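Local coordinates for AlyGC mutant - R241A (Glaciecola chathamensis S18K6, PDB 5GKQ), which probably cleaves alginate by beta-elimination, as a polysaccharide lyase of family 6, and carries bound calcium and mannuronate sugars in this mutant form, at residues Asn338-Asn343 with Gly363-Asp368; Ile266-Ile271 with Arg302-Asp307; Thr551-Asp556 with Gln581-Thr586. All coordinates share one frame; numbering follows the deposited sequence.

Contact 1 (Asn338-Asn343 with Gly363-Asp368); sequences NSNMNN and GIKFKD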
loop_
_atom_site.group_PDB
_atom_site.type_symbol
_atom_site.label_atom_id
_atom_site.label_comp_id
_atom_site.label_asym_id
_atom_site.label_seq_id
_atom_site.Cartn_x
_atom_site.Cartn_y
_atom_site.Cartn_z
ATOM N N ASN A 338 27.211 2.052 45.131
ATOM C CA ASN A 338 27.358 3.292 45.911
ATOM C C ASN A 338 26.104 4.154 45.894
ATOM O O ASN A 338 26.187 5.379 45.908
ATOM C CB ASN A 338 28.533 4.132 45.417
ATOM C CG ASN A 338 29.858 3.436 45.553
ATOM O OD1 ASN A 338 30.628 3.374 44.599
ATOM N ND2 ASN A 338 30.153 2.932 46.747
ATOM N N SER A 339 24.929 3.542 45.857
ATOM C CA SER A 339 23.696 4.299 45.739
ATOM C C SER A 339 22.950 4.292 47.068
ATOM O O SER A 339 23.303 3.575 48.006
ATOM C CB SER A 339 22.820 3.739 44.613
ATOM O OG SER A 339 23.504 3.650 43.371
ATOM N N ASN A 340 21.906 5.114 47.148
ATOM C CA ASN A 340 21.135 5.198 48.374
ATOM C C ASN A 340 19.669 5.453 48.074
ATOM O O ASN A 340 19.337 6.261 47.209
ATOM C CB ASN A 340 21.680 6.284 49.283
ATOM C CG ASN A 340 22.978 5.890 49.900
ATOM O OD1 ASN A 340 23.006 5.190 50.908
ATOM N ND2 ASN A 340 24.069 6.302 49.287
ATOM N N MET A 341 18.796 4.767 48.807
ATOM C CA MET A 341 17.355 4.942 48.680
ATOM C C MET A 341 16.781 5.194 50.067
ATOM O O MET A 341 16.707 4.274 50.880
ATOM C CB MET A 341 16.717 3.722 48.017
ATOM C CG MET A 341 15.260 3.897 47.660
ATOM S SD MET A 341 14.695 2.856 46.323
ATOM C CE MET A 341 12.945 3.207 46.389
ATOM N N ASN A 342 16.372 6.437 50.339
ATOM C CA ASN A 342 15.974 6.849 51.679
ATOM C C ASN A 342 14.591 7.480 51.666
ATOM O O ASN A 342 14.165 8.069 50.676
ATOM C CB ASN A 342 16.924 7.894 52.310
ATOM C CG ASN A 342 18.350 7.809 51.806
ATOM O OD1 ASN A 342 18.949 6.743 51.750
ATOM N ND2 ASN A 342 18.906 8.962 51.453
ATOM N N ASN A 343 13.893 7.347 52.791
ATOM C CA ASN A 343 12.730 8.172 53.115
ATOM C C ASN A 343 11.670 8.170 52.020
ATOM O O ASN A 343 10.874 9.100 51.907
ATOM C CB ASN A 343 13.168 9.592 53.459
ATOM C CG ASN A 343 13.959 9.638 54.731
ATOM O OD1 ASN A 343 15.172 9.458 54.720
ATOM N ND2 ASN A 343 13.272 9.833 55.849
ATOM N N GLY A 363 24.869 -2.922 46.453
ATOM C CA GLY A 363 25.351 -1.603 46.119
ATOM C C GLY A 363 24.356 -0.486 46.336
ATOM O O GLY A 363 24.703 0.671 46.102
ATOM N N ILE A 364 23.135 -0.789 46.771
ATOM C CA ILE A 364 22.139 0.219 47.107
ATOM C C ILE A 364 21.826 0.065 48.587
ATOM O O ILE A 364 21.224 -0.933 48.994
ATOM C CB ILE A 364 20.857 0.086 46.277
ATOM C CG1 ILE A 364 21.146 0.054 44.780
ATOM C CG2 ILE A 364 19.956 1.227 46.570
ATOM C CD1 ILE A 364 19.970 -0.488 43.964
ATOM N N LYS A 365 22.217 1.048 49.390
ATOM C CA LYS A 365 21.809 1.097 50.786
ATOM C C LYS A 365 20.401 1.664 50.901
ATOM O O LYS A 365 20.075 2.668 50.276
ATOM C CB LYS A 365 22.775 1.948 51.593
ATOM C CG LYS A 365 23.965 1.206 52.152
ATOM C CD LYS A 365 24.779 2.139 53.035
ATOM C CE LYS A 365 23.870 2.991 53.929
ATOM N NZ LYS A 365 22.923 2.170 54.751
ATOM N N PHE A 366 19.568 1.016 51.696
ATOM C CA PHE A 366 18.204 1.443 51.930
ATOM C C PHE A 366 18.097 1.899 53.370
ATOM O O PHE A 366 18.580 1.210 54.268
ATOM C CB PHE A 366 17.220 0.302 51.664
ATOM C CG PHE A 366 17.176 -0.142 50.236
ATOM C CD1 PHE A 366 18.073 -1.071 49.757
ATOM C CD2 PHE A 366 16.231 0.373 49.364
ATOM C CE1 PHE A 366 18.031 -1.484 48.439
ATOM C CE2 PHE A 366 16.181 -0.039 48.045
ATOM C CZ PHE A 366 17.088 -0.968 47.582
ATOM N N LYS A 367 17.462 3.045 53.594
ATOM C CA LYS A 367 17.318 3.548 54.952
ATOM C C LYS A 367 16.013 4.309 55.094
ATOM O O LYS A 367 15.675 5.136 54.248
ATOM C CB LYS A 367 18.498 4.445 55.345
ATOM C CG LYS A 367 18.422 4.918 56.778
ATOM C CD LYS A 367 19.691 5.593 57.273
ATOM C CE LYS A 367 19.707 5.607 58.808
ATOM N NZ LYS A 367 19.630 6.977 59.401
ATOM N N ASP A 368 15.289 4.018 56.165
ATOM C CA ASP A 368 14.123 4.792 56.575
ATOM C C ASP A 368 13.070 4.877 55.476
ATOM O O ASP A 368 12.558 5.952 55.177
ATOM C CB ASP A 368 14.526 6.196 57.030
ATOM C CG ASP A 368 14.996 6.236 58.471
ATOM O OD1 ASP A 368 14.353 5.592 59.327
ATOM O OD2 ASP A 368 16.005 6.921 58.746
#
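With chi1 at -171°, M341 points CG opposite its amide nitrogen and then runs out extended, while F366 keeps CG beside its own N (chi1 -65°); together these turns bring the thioether chain against the ring. M341 CB sits 3.6 Å from F366 CD2, and further out M341 SD reaches F366 CE2 at 3.7 Å, a Met-aromatic contact made obliquely. I364 CG2 packs over one face of the same ring, off toward its rim, and F324 meets it edge-to-face. On the opposite face of this parallel strand pair, N340 lies alongside K365, with OD1 3.3 Å from K365 CB.

The backbones are laced in the regular parallel manner. S339 N gives an almost straight bond (175° at the hydrogen) to G363 O at 2.9 Å, and M341 N bonds K365 O, also at 2.9 Å. K365 N and K367 N return bonds to S339 O and M341 O, and N343 N ends the ladder on K367 O. There N343 runs beside D368, its ND2 4.0 Å from D368 CB and bonded to K407 O. Cut back to an alanine, N343 would probably leave the K407 carbonyl without this donor and D368 CB without the amide beside it. The face of M341, F366 and I364, largely apolar but for the S339 hydroxyl bonded to I337 O and A309 N, is consistent with a beta-helix interior; the amides and lysines opposite suit solvent.

Contact 2 (Ile266-Ile271 with Arg302-Asp307); sequences INRDQI and RYHQVD. With BEM (beta-D-mannopyranuronic acid), chain C.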
loop_
_atom_site.group_PDB
_atom_site.type_symbol
_atom_site.label_atom_id
_atom_site.label_comp_id
_atom_site.label_asym_id
_atom_site.label_seq_id
_atom_site.Cartn_x
_atom_site.Cartn_y
_atom_site.Cartn_z
ATOM N N ILE A 266 19.727 5.223 35.112
ATOM C CA ILE A 266 20.848 4.596 34.521
ATOM C C ILE A 266 21.976 5.570 34.754
ATOM O O ILE A 266 21.747 6.723 34.906
ATOM C CB ILE A 266 20.641 4.447 33.040
ATOM C CG1 ILE A 266 19.338 3.761 32.777
ATOM C CG2 ILE A 266 21.711 3.593 32.449
ATOM C CD1 ILE A 266 19.067 3.559 31.329
ATOM N N ASN A 267 23.195 5.100 34.794
ATOM C CA ASN A 267 24.344 5.953 34.965
ATOM C C ASN A 267 24.680 6.528 36.312
ATOM O O ASN A 267 24.239 6.066 37.314
ATOM C CB ASN A 267 24.408 7.000 33.882
ATOM C CG ASN A 267 24.053 6.455 32.553
ATOM O OD1 ASN A 267 24.782 5.716 31.972
ATOM N ND2 ASN A 267 22.924 6.833 32.067
ATOM N N ARG A 268 25.507 7.548 36.308
ATOM C CA ARG A 268 26.037 8.133 37.514
ATOM C C ARG A 268 25.523 9.422 38.089
ATOM O O ARG A 268 25.126 10.286 37.384
ATOM C CB ARG A 268 27.487 8.442 37.202
ATOM C CG ARG A 268 28.524 7.572 37.850
ATOM C CD ARG A 268 29.898 7.824 37.257
ATOM N NE ARG A 268 29.943 7.383 35.879
ATOM C CZ ARG A 268 30.668 7.971 34.948
ATOM N NH1 ARG A 268 30.662 7.520 33.708
ATOM N NH2 ARG A 268 31.403 9.010 35.264
ATOM N N ASP A 269 25.579 9.527 39.404
ATOM C CA ASP A 269 25.326 10.770 40.139
ATOM C C ASP A 269 23.935 11.342 39.887
ATOM O O ASP A 269 23.748 12.559 39.926
ATOM C CB ASP A 269 26.389 11.826 39.829
ATOM C CG ASP A 269 27.785 11.376 40.199
ATOM O OD1 ASP A 269 27.947 10.675 41.220
ATOM O OD2 ASP A 269 28.731 11.722 39.467
ATOM N N GLN A 270 22.954 10.480 39.643
ATOM C CA GLN A 270 21.582 10.906 39.428
ATOM C C GLN A 270 20.881 11.074 40.766
ATOM O O GLN A 270 20.998 10.223 41.654
ATOM C CB GLN A 270 20.820 9.886 38.579
ATOM C CG GLN A 270 21.636 9.212 37.481
ATOM C CD GLN A 270 21.869 10.111 36.285
ATOM O OE1 GLN A 270 21.795 11.327 36.390
ATOM N NE2 GLN A 270 22.160 9.513 35.142
ATOM N N ILE A 271 20.150 12.175 40.908
ATOM C CA ILE A 271 19.325 12.438 42.079
ATOM C C ILE A 271 17.863 12.350 41.665
ATOM O O ILE A 271 17.435 13.009 40.714
ATOM C CB ILE A 271 19.640 13.806 42.696
ATOM C CG1 ILE A 271 21.100 13.848 43.132
ATOM C CG2 ILE A 271 18.701 14.088 43.868
ATOM C CD1 ILE A 271 21.606 15.236 43.460
ATOM N N ARG A 302 26.133 2.907 25.172
ATOM C CA ARG A 302 25.838 1.806 26.069
ATOM C C ARG A 302 25.434 2.325 27.440
ATOM O O ARG A 302 26.051 3.249 27.973
ATOM C CB ARG A 302 27.037 0.880 26.167
ATOM C CG ARG A 302 27.446 0.412 24.799
ATOM C CD ARG A 302 26.259 -0.341 24.119
ATOM N NE ARG A 302 25.732 -1.397 24.957
ATOM C CZ ARG A 302 25.701 -2.688 24.577
ATOM N NH1 ARG A 302 26.140 -3.082 23.401
ATOM N NH2 ARG A 302 25.240 -3.613 25.383
ATOM N N TYR A 303 24.378 1.729 27.990
ATOM C CA TYR A 303 23.939 2.038 29.343
ATOM C C TYR A 303 25.046 1.718 30.327
ATOM O O TYR A 303 25.541 0.593 30.364
ATOM C CB TYR A 303 22.684 1.237 29.677
ATOM C CG TYR A 303 21.486 1.659 28.880
ATOM C CD1 TYR A 303 21.451 2.898 28.272
ATOM C CD2 TYR A 303 20.392 0.821 28.735
ATOM C CE1 TYR A 303 20.368 3.295 27.543
ATOM C CE2 TYR A 303 19.301 1.207 28.007
ATOM C CZ TYR A 303 19.294 2.444 27.414
ATOM O OH TYR A 303 18.198 2.827 26.688
ATOM N N HIS A 304 25.445 2.701 31.118
ATOM C CA HIS A 304 26.536 2.525 32.057
ATOM C C HIS A 304 26.010 2.212 33.445
ATOM O O HIS A 304 24.925 2.640 33.829
ATOM C CB HIS A 304 27.415 3.764 32.118
ATOM C CG HIS A 304 28.279 3.939 30.915
ATOM N ND1 HIS A 304 29.292 4.871 30.856
ATOM C CD2 HIS A 304 28.287 3.296 29.726
ATOM C CE1 HIS A 304 29.882 4.797 29.677
ATOM N NE2 HIS A 304 29.290 3.850 28.973
ATOM N N GLN A 305 26.806 1.462 34.192
ATOM C CA GLN A 305 26.459 1.054 35.542
ATOM C C GLN A 305 25.917 2.225 36.355
ATOM O O GLN A 305 26.429 3.344 36.278
ATOM C CB GLN A 305 27.706 0.455 36.203
ATOM C CG GLN A 305 27.676 0.395 37.696
ATOM C CD GLN A 305 28.882 -0.312 38.260
ATOM O OE1 GLN A 305 28.782 -1.452 38.709
ATOM N NE2 GLN A 305 30.032 0.357 38.247
ATOM N N VAL A 306 24.843 1.965 37.103
ATOM C CA VAL A 306 24.320 2.958 38.029
ATOM C C VAL A 306 25.305 3.113 39.171
ATOM O O VAL A 306 25.723 2.128 39.793
ATOM C CB VAL A 306 22.929 2.560 38.544
ATOM C CG1 VAL A 306 22.612 3.296 39.840
ATOM C CG2 VAL A 306 21.870 2.841 37.495
ATOM N N ASP A 307 25.694 4.350 39.442
ATOM C CA ASP A 307 26.778 4.628 40.372
ATOM C C ASP A 307 26.461 5.933 41.083
ATOM O O ASP A 307 26.305 6.970 40.438
ATOM C CB ASP A 307 28.108 4.692 39.610
ATOM C CG ASP A 307 29.321 4.827 40.515
ATOM O OD1 ASP A 307 29.169 4.947 41.750
ATOM O OD2 ASP A 307 30.438 4.805 39.966
HETATM C C1 BEM C . 20.145 1.560 24.056
HETATM C C2 BEM C . 18.897 0.658 24.054
HETATM O O2 BEM C . 18.118 0.917 22.878
HETATM C C3 BEM C . 19.183 -0.841 24.229
HETATM O O3 BEM C . 18.603 -1.588 23.167
HETATM C C4 BEM C . 20.649 -1.221 24.303
HETATM O O4 BEM C . 20.753 -2.533 24.830
HETATM C C5 BEM C . 21.313 -0.229 25.228
HETATM O O5 BEM C . 21.399 0.971 24.463
HETATM C C6 BEM C . 22.588 -0.767 25.809
HETATM O O6B BEM C . 23.554 0.003 25.873
HETATM O O6A BEM C . 22.447 -1.623 26.698
#
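I266 lays its CD1 methyl squarely over the Y303 ring, 3.8 Å from the centroid and only 4° off the normal, a CH-pi contact. An extended outer chain behind a CG1 held beside the backbone N (chi1 -53°) carries the methyl that far, leaving I266 CG2 to rest on Y303 CB. The other face of the ring takes the mannuronate, whose C5 stands above it toward the rim, so the phenol is sandwiched between isoleucine and sugar. H241, another residue of the glycan pocket, meets the ring at a slant.

One oxygen of the sugar's carboxylate, BEM O6B, is met by the main-chain N of Y303 at 2.9 Å and, weakly, by the side-chain NE of R302 at 2.7 Å.

Behind the pocket, N267 does most of the joining. Its OD1 accepts from H304 N at 3.2 Å, with the donor tilted from the carbonyl plane, while its backbone N gives to H304 O at 3.2 Å; ND2 is taken by A240 O. N267 O then receives D307 N at 3.1 Å, and D269 N bonds D307 O at 2.9 Å. R268 CG lies against D307 CB at 3.4 Å, and its guanidinium lies edge to edge with the H304 imidazole, nearly coplanar (12°). H304 itself bonds K299 O through NE2.

Y303 thus appears to serve as a platform for the sugar, its backing supplied by I266 and its main chain tied down next door through N267 and H304, while the acid group of the sugar meets a main-chain N-H and, weakly, an arginine, consistent with binding a polyuronate.

Contact 3 (Thr551-Asp556 with Gln581-Thr586); sequences TFENLD and QFKHIT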
loop_
_atom_site.group_PDB
_atom_site.type_symbol
_atom_site.label_atom_id
_atom_site.label_comp_id
_atom_site.label_asym_id
_atom_site.label_seq_id
_atom_site.Cartn_x
_atom_site.Cartn_y
_atom_site.Cartn_z
ATOM N N THR A 551 -22.392 -11.084 12.076
ATOM C CA THR A 551 -22.189 -12.349 11.386
ATOM C C THR A 551 -21.697 -12.081 9.978
ATOM O O THR A 551 -22.295 -11.288 9.254
ATOM C CB THR A 551 -23.476 -13.173 11.326
ATOM O OG1 THR A 551 -23.979 -13.362 12.648
ATOM C CG2 THR A 551 -23.196 -14.514 10.702
ATOM N N PHE A 552 -20.638 -12.763 9.579
ATOM C CA PHE A 552 -20.043 -12.566 8.269
ATOM C C PHE A 552 -19.907 -13.926 7.606
ATOM O O PHE A 552 -19.111 -14.753 8.052
ATOM C CB PHE A 552 -18.697 -11.863 8.411
ATOM C CG PHE A 552 -18.770 -10.575 9.201
ATOM C CD1 PHE A 552 -18.690 -10.583 10.580
ATOM C CD2 PHE A 552 -18.941 -9.363 8.558
ATOM C CE1 PHE A 552 -18.768 -9.418 11.299
ATOM C CE2 PHE A 552 -19.023 -8.203 9.269
ATOM C CZ PHE A 552 -18.933 -8.227 10.644
ATOM N N GLU A 553 -20.678 -14.166 6.545
ATOM C CA GLU A 553 -20.743 -15.474 5.912
ATOM C C GLU A 553 -20.453 -15.372 4.422
ATOM O O GLU A 553 -20.723 -14.358 3.787
ATOM C CB GLU A 553 -22.128 -16.126 6.102
ATOM C CG GLU A 553 -22.449 -16.581 7.522
ATOM C CD GLU A 553 -23.794 -17.288 7.617
ATOM O OE1 GLU A 553 -24.567 -17.227 6.642
ATOM O OE2 GLU A 553 -24.086 -17.902 8.662
ATOM N N ASN A 554 -19.886 -16.444 3.875
ATOM C CA ASN A 554 -19.828 -16.679 2.429
ATOM C C ASN A 554 -18.847 -15.738 1.738
ATOM O O ASN A 554 -19.140 -15.161 0.693
ATOM C CB ASN A 554 -21.214 -16.583 1.785
ATOM C CG ASN A 554 -22.207 -17.534 2.394
ATOM O OD1 ASN A 554 -21.869 -18.666 2.703
ATOM N ND2 ASN A 554 -23.444 -17.078 2.571
ATOM N N LEU A 555 -17.666 -15.612 2.319
ATOM C CA LEU A 555 -16.551 -14.905 1.692
ATOM C C LEU A 555 -15.685 -15.897 0.925
ATOM O O LEU A 555 -14.497 -16.061 1.188
ATOM C CB LEU A 555 -15.739 -14.156 2.742
ATOM C CG LEU A 555 -16.208 -12.792 3.260
ATOM C CD1 LEU A 555 -17.425 -12.912 4.108
ATOM C CD2 LEU A 555 -15.121 -12.187 4.071
ATOM N N ASP A 556 -16.317 -16.574 -0.045
ATOM C CA ASP A 556 -15.717 -17.765 -0.640
ATOM C C ASP A 556 -16.046 -17.938 -2.109
ATOM O O ASP A 556 -16.072 -19.071 -2.595
ATOM C CB ASP A 556 -16.166 -19.037 0.075
ATOM C CG ASP A 556 -17.674 -19.220 0.056
ATOM O OD1 ASP A 556 -18.382 -18.396 -0.565
ATOM O OD2 ASP A 556 -18.158 -20.195 0.669
ATOM N N GLN A 581 -19.881 -14.181 14.642
ATOM C CA GLN A 581 -19.794 -15.440 13.927
ATOM C C GLN A 581 -19.249 -15.195 12.533
ATOM O O GLN A 581 -19.621 -14.224 11.871
ATOM C CB GLN A 581 -21.163 -16.131 13.838
ATOM C CG GLN A 581 -21.846 -16.454 15.197
ATOM C CD GLN A 581 -22.313 -15.219 15.990
ATOM O OE1 GLN A 581 -22.657 -14.206 15.422
ATOM N NE2 GLN A 581 -22.328 -15.334 17.298
ATOM N N PHE A 582 -18.379 -16.086 12.087
ATOM C CA PHE A 582 -17.798 -16.015 10.757
ATOM C C PHE A 582 -17.893 -17.397 10.128
ATOM O O PHE A 582 -17.650 -18.399 10.801
ATOM C CB PHE A 582 -16.316 -15.553 10.804
ATOM C CG PHE A 582 -16.081 -14.259 11.551
ATOM C CD1 PHE A 582 -16.117 -14.210 12.928
ATOM C CD2 PHE A 582 -15.787 -13.091 10.862
ATOM C CE1 PHE A 582 -15.901 -13.015 13.602
ATOM C CE2 PHE A 582 -15.563 -11.897 11.530
ATOM C CZ PHE A 582 -15.624 -11.858 12.895
ATOM N N LYS A 583 -18.214 -17.456 8.835
ATOM C CA LYS A 583 -18.375 -18.730 8.145
ATOM C C LYS A 583 -17.929 -18.660 6.696
ATOM O O LYS A 583 -18.273 -17.723 5.976
ATOM C CB LYS A 583 -19.828 -19.199 8.165
ATOM C CG LYS A 583 -20.230 -19.907 9.416
ATOM C CD LYS A 583 -21.733 -20.102 9.440
ATOM C CE LYS A 583 -22.229 -20.434 10.842
ATOM N NZ LYS A 583 -23.635 -20.930 10.847
ATOM N N HIS A 584 -17.212 -19.692 6.272
ATOM C CA HIS A 584 -16.879 -19.906 4.871
ATOM C C HIS A 584 -16.072 -18.761 4.293
ATOM O O HIS A 584 -16.596 -17.956 3.526
ATOM C CB HIS A 584 -18.145 -20.138 4.037
ATOM C CG HIS A 584 -19.003 -21.257 4.542
ATOM N ND1 HIS A 584 -18.565 -22.565 4.603
ATOM C CD2 HIS A 584 -20.268 -21.263 5.023
ATOM C CE1 HIS A 584 -19.522 -23.325 5.104
ATOM N NE2 HIS A 584 -20.564 -22.559 5.371
ATOM N N ILE A 585 -14.799 -18.685 4.657
ATOM C CA ILE A 585 -13.912 -17.617 4.233
ATOM C C ILE A 585 -12.620 -18.226 3.722
ATOM O O ILE A 585 -12.000 -19.026 4.423
ATOM C CB ILE A 585 -13.644 -16.656 5.403
ATOM C CG1 ILE A 585 -14.941 -15.955 5.810
ATOM C CG2 ILE A 585 -12.613 -15.650 4.992
ATOM C CD1 ILE A 585 -14.952 -15.425 7.197
ATOM N N THR A 586 -12.212 -17.852 2.509
ATOM C CA THR A 586 -11.090 -18.504 1.845
ATOM C C THR A 586 -9.738 -17.838 2.106
ATOM O O THR A 586 -8.696 -18.497 1.960
ATOM C CB THR A 586 -11.345 -18.580 0.337
ATOM O OG1 THR A 586 -11.390 -17.268 -0.220
ATOM C CG2 THR A 586 -12.668 -19.240 0.061
#
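Two successive rungs of a parallel beta-helix meet here, setting like beside like: F552 beside F582, L555 beside I585. The phenyl rings are nearly parallel (19°) but displaced, with little of one ring above the other, their centroids 5.3 Å apart and F552 CD1 3.5 Å from F582 CE2. On the same buried face L555 CB packs on I585 CG1 at 3.6 Å. F563 meets both phenyl rings edge-to-face.

Across the strands F552 N bonds Q581 O at 2.9 Å, K583 N bonds F552 O, and N554 N bonds K583 O; the bond from L555 N to H584 O is weak. On the opposite face E553 and K583 lie alongside in a long salt bridge, OE2 to NZ at 3.8 Å, while E553 OE1 is bonded to Y517 OH. Next, where both chains take positive phi, N554 and H584 lie side by side, amide and imidazole planes 11° apart, the amide tied to D519 and the imidazole to D616.

Where the strands run out, T586 N donates to L555 O at 3.2 Å. T586 OG1 turns to N558 O, and T586 holds CG2 beside its backbone N, facing away from the carbonyl carbon, which brings that methyl to D556 CB at 3.5 Å.

In the fold
From the N terminus, contact 2 comes first, closing a loop of 30 residues that include most of strand 271-278 and all of 289-292; contact 1 follows with 19 residues between its segments, and contact 3 closes 24 much later. The three lie in series, so none nests in or crosses another. Contacts 2 and 1 adjoin: V306 packs on S339, and strand 310-317, which starts just after 302-307, pairs with both 271-278 and 339-347. Together they join consecutive rungs of the chondroitinase B-like beta-helix, from its sugar pocket outward. Contact 3 belongs to a separate set of parallel strands on the other side of the chain's centre, its nearest atoms about 39 Å from contact 2.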